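Local coordinates for maternal effect protein oskar (Drosophila melanogaster, PDB 5A4A) that probably binds RNA through this SGNH-hydrolase-like OSK domain, as part of a germline inducer that acts in the germ plasm, at residues A[78-83]-A[116-121]; A[86-91]-A[185-190]; A[153-158]-A[200-205]. One frame throughout, in Å; residues are numbered along the deposited sequence.

Interaction 1. Residues A[78-83]-A[116-121]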
# COMPACT_ATOMS: atom_id res chain seq x y z
N GLY A 78 -11.54 1.57 -16.52
CA GLY A 78 -11.09 2.93 -16.27
C GLY A 78 -11.05 3.33 -14.81
O GLY A 78 -10.65 4.45 -14.50
N THR A 79 -11.46 2.45 -13.91
CA THR A 79 -11.37 2.77 -12.48
C THR A 79 -9.92 3.08 -12.10
O THR A 79 -9.02 2.31 -12.43
CB THR A 79 -11.90 1.63 -11.60
OG1 THR A 79 -13.29 1.44 -11.87
CG2 THR A 79 -11.73 1.96 -10.11
N GLN A 80 -9.71 4.20 -11.42
CA GLN A 80 -8.39 4.59 -10.93
C GLN A 80 -8.24 4.18 -9.48
O GLN A 80 -9.11 4.47 -8.65
CB GLN A 80 -8.17 6.09 -11.07
CG GLN A 80 -8.17 6.60 -12.51
CD GLN A 80 -8.24 8.11 -12.59
OE1 GLN A 80 -7.21 8.79 -12.60
NE2 GLN A 80 -9.46 8.64 -12.65
N ILE A 81 -7.13 3.49 -9.18
CA ILE A 81 -6.89 2.97 -7.84
C ILE A 81 -5.59 3.56 -7.29
O ILE A 81 -4.56 3.50 -7.95
CB ILE A 81 -6.76 1.42 -7.88
CG1 ILE A 81 -8.03 0.78 -8.46
CG2 ILE A 81 -6.42 0.85 -6.48
CD1 ILE A 81 -7.93 -0.74 -8.64
N ILE A 82 -5.64 4.12 -6.08
CA ILE A 82 -4.42 4.62 -5.46
C ILE A 82 -3.70 3.46 -4.76
O ILE A 82 -4.27 2.80 -3.89
CB ILE A 82 -4.70 5.77 -4.47
CG1 ILE A 82 -5.33 6.97 -5.21
CG2 ILE A 82 -3.41 6.21 -3.76
CD1 ILE A 82 -5.77 8.13 -4.31
N VAL A 83 -2.45 3.23 -5.14
CA VAL A 83 -1.70 2.04 -4.72
C VAL A 83 -0.50 2.37 -3.84
O VAL A 83 0.31 3.23 -4.19
CB VAL A 83 -1.20 1.27 -5.95
CG1 VAL A 83 -0.39 0.04 -5.52
CG2 VAL A 83 -2.37 0.87 -6.84
N VAL A 116 -6.61 1.67 -13.73
CA VAL A 116 -5.50 2.62 -13.82
C VAL A 116 -4.84 2.83 -12.47
O VAL A 116 -5.48 3.31 -11.54
CB VAL A 116 -5.98 4.00 -14.31
CG1 VAL A 116 -4.80 4.93 -14.53
CG2 VAL A 116 -6.80 3.85 -15.60
N PRO A 117 -3.55 2.47 -12.34
CA PRO A 117 -2.87 2.68 -11.06
C PRO A 117 -2.42 4.13 -10.91
O PRO A 117 -1.88 4.71 -11.86
CB PRO A 117 -1.63 1.77 -11.14
CG PRO A 117 -1.62 1.19 -12.55
CD PRO A 117 -2.64 1.92 -13.36
N ILE A 118 -2.69 4.69 -9.73
CA ILE A 118 -2.04 5.92 -9.27
C ILE A 118 -1.08 5.48 -8.17
O ILE A 118 -1.52 4.96 -7.13
CB ILE A 118 -3.07 6.95 -8.74
CG1 ILE A 118 -3.95 7.45 -9.89
CG2 ILE A 118 -2.35 8.12 -8.07
CD1 ILE A 118 -5.18 8.25 -9.44
N LEU A 119 0.22 5.63 -8.41
CA LEU A 119 1.20 5.05 -7.50
C LEU A 119 1.61 6.02 -6.39
O LEU A 119 1.74 7.21 -6.62
CB LEU A 119 2.46 4.58 -8.25
CG LEU A 119 2.30 3.45 -9.27
CD1 LEU A 119 1.46 2.34 -8.69
CD2 LEU A 119 1.69 3.95 -10.57
N THR A 120 1.77 5.50 -5.18
CA THR A 120 2.54 6.21 -4.16
C THR A 120 3.81 5.38 -3.96
O THR A 120 3.77 4.15 -4.08
CB THR A 120 1.80 6.35 -2.82
OG1 THR A 120 1.42 5.05 -2.36
CG2 THR A 120 0.52 7.21 -2.96
N ASN A 121 4.92 6.02 -3.65
CA ASN A 121 6.11 5.25 -3.30
C ASN A 121 6.04 4.83 -1.82
O ASN A 121 5.04 5.07 -1.14
CB ASN A 121 7.42 5.97 -3.68
CG ASN A 121 7.63 7.28 -2.93
OD1 ASN A 121 6.88 7.63 -2.02
ND2 ASN A 121 8.66 8.01 -3.31

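Interaction 2. Residues A[86-91]-A[185-190]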
# COMPACT_ATOMS: atom_id res chain seq x y z
N GLY A 86 4.38 -2.92 -1.48
CA GLY A 86 5.78 -3.29 -1.49
C GLY A 86 6.42 -3.37 -0.11
O GLY A 86 7.43 -4.05 0.05
N SER A 87 5.86 -2.65 0.87
CA SER A 87 6.44 -2.66 2.21
C SER A 87 6.50 -4.07 2.78
O SER A 87 7.48 -4.43 3.42
CB SER A 87 5.68 -1.75 3.20
OG SER A 87 5.87 -0.39 2.87
N VAL A 88 5.46 -4.86 2.53
CA VAL A 88 5.42 -6.22 3.08
C VAL A 88 6.50 -7.09 2.43
O VAL A 88 7.21 -7.83 3.11
CB VAL A 88 4.04 -6.89 2.94
CG1 VAL A 88 4.06 -8.29 3.58
CG2 VAL A 88 2.96 -6.05 3.62
N ASP A 89 6.62 -6.99 1.10
CA ASP A 89 7.68 -7.71 0.38
C ASP A 89 9.05 -7.38 0.98
O ASP A 89 9.87 -8.28 1.18
CB ASP A 89 7.71 -7.33 -1.10
CG ASP A 89 6.43 -7.72 -1.83
OD1 ASP A 89 5.42 -7.02 -1.67
OD2 ASP A 89 6.45 -8.72 -2.58
N ILE A 90 9.29 -6.10 1.24
CA ILE A 90 10.58 -5.67 1.77
C ILE A 90 10.77 -6.19 3.19
O ILE A 90 11.83 -6.72 3.51
CB ILE A 90 10.74 -4.15 1.69
CG1 ILE A 90 10.91 -3.75 0.22
CG2 ILE A 90 11.94 -3.69 2.52
CD1 ILE A 90 11.12 -2.28 -0.03
N MET A 91 9.75 -6.07 4.02
CA MET A 91 9.83 -6.59 5.39
C MET A 91 10.02 -8.11 5.47
O MET A 91 10.67 -8.61 6.39
CB MET A 91 8.60 -6.16 6.22
CG MET A 91 8.46 -4.66 6.32
SD MET A 91 6.90 -4.11 7.04
CE MET A 91 7.20 -4.58 8.73
N GLU A 185 6.31 -9.52 11.13
CA GLU A 185 7.23 -8.41 11.38
C GLU A 185 6.50 -7.29 12.10
O GLU A 185 5.33 -7.03 11.82
CB GLU A 185 7.82 -7.85 10.07
CG GLU A 185 8.94 -8.67 9.48
CD GLU A 185 8.47 -9.95 8.82
OE1 GLU A 185 7.41 -9.91 8.16
OE2 GLU A 185 9.15 -10.98 8.98
N PRO A 186 7.20 -6.59 12.99
CA PRO A 186 6.58 -5.49 13.74
C PRO A 186 6.47 -4.23 12.89
O PRO A 186 7.35 -3.94 12.08
CB PRO A 186 7.54 -5.26 14.89
CG PRO A 186 8.88 -5.71 14.35
CD PRO A 186 8.57 -6.87 13.43
N TYR A 187 5.38 -3.50 13.09
CA TYR A 187 5.09 -2.30 12.30
C TYR A 187 5.16 -1.08 13.20
O TYR A 187 4.63 -1.11 14.31
CB TYR A 187 3.68 -2.39 11.72
CG TYR A 187 3.58 -3.21 10.46
CD1 TYR A 187 3.92 -4.56 10.45
CD2 TYR A 187 3.17 -2.63 9.27
CE1 TYR A 187 3.84 -5.30 9.28
CE2 TYR A 187 3.09 -3.36 8.10
CZ TYR A 187 3.43 -4.69 8.10
OH TYR A 187 3.33 -5.41 6.93
N LEU A 188 5.82 -0.02 12.74
CA LEU A 188 5.79 1.26 13.44
C LEU A 188 4.89 2.20 12.65
O LEU A 188 5.25 2.65 11.55
CB LEU A 188 7.20 1.87 13.57
CG LEU A 188 7.29 3.04 14.56
CD1 LEU A 188 7.02 2.51 15.98
CD2 LEU A 188 8.62 3.75 14.49
N PHE A 189 3.70 2.47 13.18
CA PHE A 189 2.70 3.21 12.41
C PHE A 189 2.88 4.72 12.44
O PHE A 189 3.52 5.26 13.34
CB PHE A 189 1.30 2.83 12.87
CG PHE A 189 0.89 1.47 12.43
CD1 PHE A 189 0.40 1.27 11.14
CD2 PHE A 189 1.05 0.37 13.27
CE1 PHE A 189 0.04 0.01 10.71
CE2 PHE A 189 0.70 -0.90 12.84
CZ PHE A 189 0.19 -1.08 11.56
N TRP A 190 2.36 5.38 11.40
CA TRP A 190 2.40 6.82 11.35
C TRP A 190 1.46 7.36 12.42
O TRP A 190 0.35 6.87 12.60
CB TRP A 190 1.97 7.32 9.96
CG TRP A 190 2.60 6.58 8.80
CD1 TRP A 190 3.85 6.00 8.76
CD2 TRP A 190 2.01 6.35 7.51
NE1 TRP A 190 4.06 5.43 7.51
CE2 TRP A 190 2.95 5.62 6.74
CE3 TRP A 190 0.78 6.69 6.94
CZ2 TRP A 190 2.68 5.23 5.42
CZ3 TRP A 190 0.52 6.29 5.63
CH2 TRP A 190 1.47 5.57 4.89

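Interaction 3. Residues A[153-158]-A[200-205]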
# COMPACT_ATOMS: atom_id res chain seq x y z
N LYS A 153 0.82 8.43 -12.95
CA LYS A 153 1.01 9.35 -11.84
C LYS A 153 1.76 8.66 -10.69
O LYS A 153 1.34 7.60 -10.21
CB LYS A 153 -0.34 9.89 -11.36
CG LYS A 153 -0.24 10.91 -10.24
CD LYS A 153 0.37 12.22 -10.73
CE LYS A 153 0.30 13.26 -9.61
NZ LYS A 153 0.77 14.60 -10.07
N VAL A 154 2.87 9.27 -10.27
CA VAL A 154 3.67 8.74 -9.17
C VAL A 154 3.80 9.80 -8.08
O VAL A 154 4.29 10.89 -8.32
CB VAL A 154 5.07 8.31 -9.64
CG1 VAL A 154 5.91 7.89 -8.43
CG2 VAL A 154 4.95 7.17 -10.66
N ILE A 155 3.34 9.46 -6.88
CA ILE A 155 3.34 10.39 -5.76
C ILE A 155 4.41 10.02 -4.75
O ILE A 155 4.41 8.92 -4.20
CB ILE A 155 1.95 10.37 -5.09
CG1 ILE A 155 0.89 10.74 -6.13
CG2 ILE A 155 1.92 11.31 -3.88
CD1 ILE A 155 -0.54 10.58 -5.63
N ASP A 156 5.31 10.96 -4.49
CA ASP A 156 6.38 10.74 -3.52
C ASP A 156 5.90 11.07 -2.11
O ASP A 156 5.87 12.24 -1.70
CB ASP A 156 7.61 11.57 -3.93
CG ASP A 156 8.68 11.65 -2.84
OD1 ASP A 156 8.74 10.78 -1.94
OD2 ASP A 156 9.48 12.60 -2.89
N ILE A 157 5.50 10.04 -1.36
CA ILE A 157 5.16 10.23 0.06
C ILE A 157 6.36 10.03 0.98
O ILE A 157 6.32 10.41 2.16
CB ILE A 157 4.00 9.31 0.54
CG1 ILE A 157 4.38 7.83 0.42
CG2 ILE A 157 2.71 9.61 -0.24
CD1 ILE A 157 3.44 6.89 1.23
N HIS A 158 7.41 9.39 0.46
CA HIS A 158 8.62 9.12 1.24
C HIS A 158 9.23 10.41 1.80
O HIS A 158 9.58 10.48 2.97
CB HIS A 158 9.65 8.37 0.38
CG HIS A 158 10.85 7.91 1.15
ND1 HIS A 158 12.00 8.67 1.26
CD2 HIS A 158 11.09 6.77 1.84
CE1 HIS A 158 12.88 8.02 1.99
NE2 HIS A 158 12.36 6.86 2.35
N GLN A 200 -2.14 14.53 3.02
CA GLN A 200 -2.07 15.80 2.31
C GLN A 200 -1.16 15.77 1.08
O GLN A 200 -1.45 16.41 0.08
CB GLN A 200 -1.70 16.94 3.26
CG GLN A 200 -2.78 17.17 4.32
CD GLN A 200 -4.14 17.47 3.70
OE1 GLN A 200 -4.24 18.25 2.75
NE2 GLN A 200 -5.19 16.85 4.23
N VAL A 201 -0.06 15.02 1.15
CA VAL A 201 0.78 14.88 -0.04
C VAL A 201 0.00 14.20 -1.17
O VAL A 201 0.09 14.60 -2.33
CB VAL A 201 2.07 14.08 0.25
CG1 VAL A 201 2.78 13.71 -1.06
CG2 VAL A 201 3.01 14.90 1.13
N ILE A 202 -0.75 13.16 -0.83
CA ILE A 202 -1.53 12.42 -1.83
C ILE A 202 -2.62 13.30 -2.42
O ILE A 202 -2.76 13.39 -3.65
CB ILE A 202 -2.15 11.13 -1.24
CG1 ILE A 202 -1.04 10.16 -0.81
CG2 ILE A 202 -3.10 10.47 -2.25
CD1 ILE A 202 -1.56 8.95 0.02
N GLU A 203 -3.37 13.98 -1.56
CA GLU A 203 -4.48 14.81 -2.05
C GLU A 203 -3.99 15.96 -2.93
O GLU A 203 -4.54 16.22 -3.99
CB GLU A 203 -5.31 15.38 -0.89
CG GLU A 203 -6.10 14.33 -0.11
CD GLU A 203 -7.22 14.96 0.70
OE1 GLU A 203 -7.44 16.17 0.55
OE2 GLU A 203 -7.88 14.25 1.49
N THR A 204 -2.95 16.65 -2.47
CA THR A 204 -2.49 17.83 -3.18
C THR A 204 -1.86 17.46 -4.52
O THR A 204 -1.83 18.27 -5.45
CB THR A 204 -1.52 18.66 -2.33
OG1 THR A 204 -0.39 17.86 -1.96
CG2 THR A 204 -2.22 19.14 -1.07
N SER A 205 -1.38 16.22 -4.63
CA SER A 205 -0.84 15.73 -5.89
C SER A 205 -1.94 15.37 -6.90
O SER A 205 -1.66 15.13 -8.08
CB SER A 205 0.04 14.51 -5.63
OG SER A 205 1.13 14.85 -4.79

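Interaction 1. Residues A[78-83]-A[116-121]
Ile82 and Ile118 meet on one face of two adjacent parallel strands, Ile82 CG1 lying 4.2 Å from Ile118 CB as the two side chains cross obliquely. Farther back on this face, Ile118 CD1 reaches Gln80 CB and OE1, and the Gln80 chain runs side by side with Val116, CG to CB 3.8 Å; Phe25 of strand 25-29 packs on Gln80, Ile82 and Ile118. On the other face Leu119 CD1 turns in to within 4.0 Å of Val83 CB, while helix 96-112 covers Pro117 and Leu119.

Between the faces the backbones are knit in register, Gln80 opposite Val116 and Ile82 opposite Ile118. Val116 N gives to Thr79 O, Ile81 N gives to Val116 O, and Ile118 N meets Ile81 O at 2.8 Å with a nearly straight N-H...O angle of 177°. At the polar end Val83 O is gripped twice by Thr120, by N at 2.9 Å and by OG1 at 2.8 Å. With chi1 at 56°, OG1 sits between the backbone N and carbonyl carbon, which brings it to that oxygen, and it also bonds Asn84 ND2. A valine in place of Thr120 would probably cost Val83 O its second donor and leave Asn84 ND2 without this mate. The axes, 27° apart, confirm parallel strands; with helix 96-112 between them they form a beta-alpha-beta crossover, as in the parallel core of the SGNH-hydrolase fold.

Interaction 2. Residues A[86-91]-A[185-190]
A Met-aromatic contact joins the short helix 87-91 to the loop that precedes helix 192-204: the thioether end of Met91 lies over one face of the Tyr187 ring. SD stands 4.1 Å from the ring centroid and 26° off the normal, with CZ its nearest ring atom. The methyl sits over the same face, nearer the CE1 side of the rim, where CE approaches CE1 to 3.5 Å and makes a CH-pi contact. The bend at chi3, 72°, sets CE in this place, and the methyl also comes to 3.4 Å from Pro186 O and 3.6 Å from Glu185 CB. Pro186 O has a polar partner of its own in Asn127 ND2.

At the end of the ring Tyr187 OH is met by Val88 CG2 at 3.4 Å, the two side chains crossing at about a right angle. Glu185 CG lies 3.5 Å from Met91 O. No hydrogen bond spans the two segments, so van der Waals, CH-pi and sulfur-aromatic contacts carry the join. Phe32 of helix 31-40 also meets the Tyr187 ring, its plane inclined by about 35°, and beside it the Met-aromatic contact seats the loop before helix 192-204 on helix 87-91 of the OSK domain.

Interaction 3. Residues A[153-158]-A[200-205]
Apolar contacts carry most of this join, with Ile155 and Ile157 set against Val201 and Ile202 of helix 192-204. Ile155 CG2 lies 3.8 Å from Val201 CG1, the two side chains sliding past each other in opposite directions, and Ile155 CD1 reaches 4.2 Å from Ile202 CG2. Farther along, Ile157 CG2 touches Ile202 CG1 at 3.8 Å and Val201 CG1 more loosely. The chi1 of Ile157, 62°, leaves CG2, the touching branch, anti to the carbonyl carbon and turned to the helix. This is the C-terminal helix lying on a face of the sheet, at the strand 154-155 that pairs with 116-120, as in the alpha/beta/alpha layering of SGNH hydrolases; Ile202 also rests on Ile82 and Thr120.

Mixed contacts follow. Val201 CG1 comes to 3.5 Å from Asp156 O, and Ile155 CG2 lies 3.7 Å from Ser205 OG. At the outer end, Lys153 CE lies 3.1 Å from Ser205 O.

Within the helical segment, Ser205 OG gives to Val201 O at 2.7 Å while Ser205 N reaches the same oxygen from the opposite face of its plane, so that both its backbone and its hydroxyl tie the serine to the preceding turn.

Overall arrangement
From the N terminus, 78-83 runs almost directly into 86-91, so strand 80-84 and helix 87-91 serve interactions 1 and 2 in turn. Interaction 1 closes the shortest loop, 32 residues containing helix 96-112, when 116-121 pairs beside 78-83. Interaction 3 opens afterwards, at 153-158, next to 116-120 in the same sheet; Leu119 O and Ile155 N, 2.8 Å apart, probably hydrogen-bond between them. The chain then passes 185-190, closing interaction 2 over 93 residues, before 200-205 closes interaction 3. Interaction 2 therefore crosses both others, whereas 1 and 3 lie in series. Interaction 1 pairs two strands, 3 lays helix 192-204 on the sheet, and 2 joins helix 87-91 to the loop before helix 192-204.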